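Local coordinates for protein alkaline phosphatase D (Bacillus subtilis, PDB 2YEQ) that hydrolyses phosphate esters, acting as a secreted phosphodiesterase and alkaline phosphatase with iron and calcium in its active site, at residues G441-T446 with W452-R457. Residues are numbered along the deposited sequence; the frame is centred on the assembly and turned at random.
Sequences GYVRCT and WKADYR. With PE5 (3,6,9,12,15,18,21,24-octaoxahexacosan-1-ol), chain H.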
loop_
_atom_site.group_PDB
_atom_site.type_symbol
_atom_site.label_atom_id
_atom_site.label_comp_id
_atom_site.label_asym_id
_atom_site.label_seq_id
_atom_site.Cartn_x
_atom_site.Cartn_y
_atom_site.Cartn_z
ATOM N N GLY A 441 10.232 7.882 -1.191
ATOM C CA GLY A 441 9.250 8.663 -1.914
ATOM C C GLY A 441 8.030 7.826 -2.252
ATOM O O GLY A 441 7.559 7.004 -1.447
ATOM N N TYR A 442 7.533 8.025 -3.461
ATOM C CA TYR A 442 6.309 7.402 -3.933
ATOM C C TYR A 442 6.282 7.508 -5.449
ATOM O O TYR A 442 7.200 8.055 -6.042
ATOM C CB TYR A 442 5.062 8.076 -3.336
ATOM C CG TYR A 442 4.915 9.557 -3.642
ATOM C CD1 TYR A 442 4.257 10.006 -4.793
ATOM C CD2 TYR A 442 5.423 10.498 -2.778
ATOM C CE1 TYR A 442 4.129 11.369 -5.064
ATOM C CE2 TYR A 442 5.308 11.841 -3.021
ATOM C CZ TYR A 442 4.677 12.279 -4.171
ATOM O OH TYR A 442 4.566 13.632 -4.370
ATOM N N VAL A 443 5.276 6.919 -6.063
ATOM C CA VAL A 443 5.170 6.837 -7.521
ATOM C C VAL A 443 3.893 7.520 -7.947
ATOM O O VAL A 443 2.835 7.356 -7.332
ATOM C CB VAL A 443 5.208 5.364 -8.033
ATOM C CG1 VAL A 443 5.108 5.319 -9.533
ATOM C CG2 VAL A 443 6.466 4.662 -7.534
ATOM N N ARG A 444 4.004 8.389 -8.957
ATOM C CA ARG A 444 2.840 9.073 -9.513
ATOM C C ARG A 444 2.551 8.568 -10.926
ATOM O O ARG A 444 3.431 8.590 -11.786
ATOM C CB ARG A 444 3.116 10.590 -9.566
ATOM C CG ARG A 444 1.960 11.410 -10.099
ATOM C CD ARG A 444 2.321 12.908 -10.133
ATOM N NE ARG A 444 3.380 13.175 -11.085
ATOM C CZ ARG A 444 4.212 14.220 -11.071
ATOM N NH1 ARG A 444 4.142 15.165 -10.142
ATOM N NH2 ARG A 444 5.132 14.327 -12.016
ATOM N N CYS A 445 1.329 8.126 -11.169
ATOM C CA CYS A 445 0.971 7.572 -12.461
ATOM C C CYS A 445 -0.020 8.496 -13.190
ATOM O O CYS A 445 -0.986 8.967 -12.601
ATOM C CB CYS A 445 0.398 6.165 -12.307
ATOM S SG CYS A 445 1.698 4.959 -11.794
ATOM N N THR A 446 0.225 8.710 -14.487
ATOM C CA THR A 446 -0.689 9.459 -15.353
ATOM C C THR A 446 -1.085 8.586 -16.512
ATOM O O THR A 446 -0.242 8.100 -17.252
ATOM C CB THR A 446 -0.029 10.736 -15.886
ATOM O OG1 THR A 446 0.459 11.512 -14.785
ATOM C CG2 THR A 446 -1.035 11.557 -16.684
ATOM N N TRP A 452 0.690 4.882 -20.596
ATOM C CA TRP A 452 0.817 4.878 -19.132
ATOM C C TRP A 452 2.147 5.493 -18.798
ATOM O O TRP A 452 3.180 5.007 -19.235
ATOM C CB TRP A 452 0.775 3.453 -18.583
ATOM C CG TRP A 452 0.693 3.382 -17.067
ATOM C CD1 TRP A 452 1.643 3.742 -16.176
ATOM C CD2 TRP A 452 -0.426 2.935 -16.313
ATOM N NE1 TRP A 452 1.180 3.557 -14.881
ATOM C CE2 TRP A 452 -0.085 3.040 -14.948
ATOM C CE3 TRP A 452 -1.690 2.471 -16.653
ATOM C CZ2 TRP A 452 -0.967 2.691 -13.930
ATOM C CZ3 TRP A 452 -2.570 2.095 -15.621
ATOM C CH2 TRP A 452 -2.199 2.224 -14.286
ATOM N N LYS A 453 2.135 6.546 -17.999
ATOM C CA LYS A 453 3.369 7.134 -17.521
ATOM C C LYS A 453 3.495 6.985 -16.004
ATOM O O LYS A 453 2.529 7.241 -15.281
ATOM C CB LYS A 453 3.431 8.617 -17.881
ATOM C CG LYS A 453 4.649 9.317 -17.311
ATOM C CD LYS A 453 5.093 10.515 -18.159
ATOM C CE LYS A 453 4.041 11.538 -18.268
ATOM N NZ LYS A 453 4.559 12.858 -18.843
ATOM N N ALA A 454 4.681 6.586 -15.565
ATOM C CA ALA A 454 5.029 6.466 -14.160
ATOM C C ALA A 454 6.177 7.396 -13.875
ATOM O O ALA A 454 7.231 7.284 -14.504
ATOM C CB ALA A 454 5.432 5.008 -13.823
ATOM N N ASP A 455 5.976 8.308 -12.924
ATOM C CA ASP A 455 7.029 9.153 -12.385
ATOM C C ASP A 455 7.446 8.702 -10.988
ATOM O O ASP A 455 6.595 8.589 -10.101
ATOM C CB ASP A 455 6.514 10.600 -12.268
ATOM C CG ASP A 455 6.075 11.206 -13.625
ATOM O OD1 ASP A 455 6.671 10.867 -14.666
ATOM O OD2 ASP A 455 5.128 12.028 -13.639
ATOM N N TYR A 456 8.746 8.505 -10.777
ATOM C CA TYR A 456 9.275 8.127 -9.483
ATOM C C TYR A 456 9.679 9.379 -8.734
ATOM O O TYR A 456 10.643 10.054 -9.088
ATOM C CB TYR A 456 10.448 7.159 -9.634
ATOM C CG TYR A 456 9.990 5.796 -10.134
ATOM C CD1 TYR A 456 9.715 5.575 -11.501
ATOM C CD2 TYR A 456 9.799 4.737 -9.253
ATOM C CE1 TYR A 456 9.267 4.318 -11.958
ATOM C CE2 TYR A 456 9.363 3.483 -9.702
ATOM C CZ TYR A 456 9.093 3.279 -11.042
ATOM O OH TYR A 456 8.662 2.026 -11.464
ATOM N N ARG A 457 8.919 9.687 -7.689
ATOM C CA ARG A 457 9.067 10.936 -6.951
ATOM C C ARG A 457 9.819 10.679 -5.670
ATOM O O ARG A 457 9.275 10.047 -4.763
ATOM C CB ARG A 457 7.682 11.500 -6.639
ATOM C CG ARG A 457 6.734 11.550 -7.817
ATOM C CD ARG A 457 6.974 12.820 -8.669
ATOM N NE ARG A 457 6.448 14.009 -8.012
ATOM C CZ ARG A 457 7.017 15.218 -7.994
ATOM N NH1 ARG A 457 8.164 15.466 -8.608
ATOM N NH2 ARG A 457 6.411 16.206 -7.356
HETATM C C48 PE5 H . 3.844 14.363 -15.259
HETATM C C50 PE5 H . 3.212 15.103 -16.427
HETATM O O1 PE5 H . 2.839 14.162 -17.442
HETATM C C1 PE5 H . 1.583 14.402 -18.081
HETATM C C2 PE5 H . 1.109 13.176 -18.864
HETATM O O2 PE5 H . 1.531 13.256 -20.225
HETATM C C3 PE5 H . 1.604 12.030 -20.963
HETATM C C4 PE5 H . 2.350 12.297 -22.270
HETATM O O3 PE5 H . 3.657 11.697 -22.281
HETATM C C5 PE5 H . 4.694 12.677 -22.281
HETATM C C6 PE5 H . 6.093 12.103 -22.299
HETATM O O4 PE5 H . 6.996 13.062 -21.737
HETATM C C7 PE5 H . 7.283 12.819 -20.366
HETATM C C8 PE5 H . 7.944 13.983 -19.666
HETATM O O5 PE5 H . 7.559 13.974 -18.283
HETATM C C9 PE5 H . 8.574 13.385 -17.477
HETATM O O HOH W 1 2.789 10.905 -13.687
#
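Arg444 lies across the bend of Arg457, its guanidinium resting flat against that of its neighbour with the planes 24° apart and CD of Arg457 over its centre. The two like charges are probably tolerated because Glu141 bridges both, one carboxylate oxygen to each. CB of Arg457 lies over one face of the Tyr442 ring, 4.0 Å from its centroid, and CG packs at CE1; beyond it the chain bends at chi2 and chi3, turning CD and NE against the Arg444 guanidinium. Tyr442 OH also reaches Glu141. At its edge, in the guanidinium plane, Arg444 meets Asp455: NH2 donates to OD2 at 2.8 Å from above the carboxylate plane, with a weak second bond from NE, while OD1 bonds Ser474 OG. An alanine in place of Arg444 would probably leave OD2 of Asp455 without its charged mate and uncover the ledge of Arg457. A water fills the notch between Thr446 OG1, Asp455 OD2 and Arg444 O, beside a bound polyethylene glycol that curls round Lys453, taking bonds from NZ at O1 (2.6 Å) and O5. These side chains share one face of an antiparallel beta hairpin, strands 440-448 and 451-459, within the large mixed sheet of the calcineurin-like phosphatase domain; strands 117-122 and 470-477 flank it. Paired backbone bonds join Tyr442 to Arg457, Arg444 to Asp455 and Thr446 to Lys453. The opposite face is largely apolar and packs toward the second sheet: Val443 CG2 lodges against CD2 and CE2 of Tyr456, and Cys445 SG sits at the edge of the Trp452 indole, taking a weak bond from NE1 (3.4 Å).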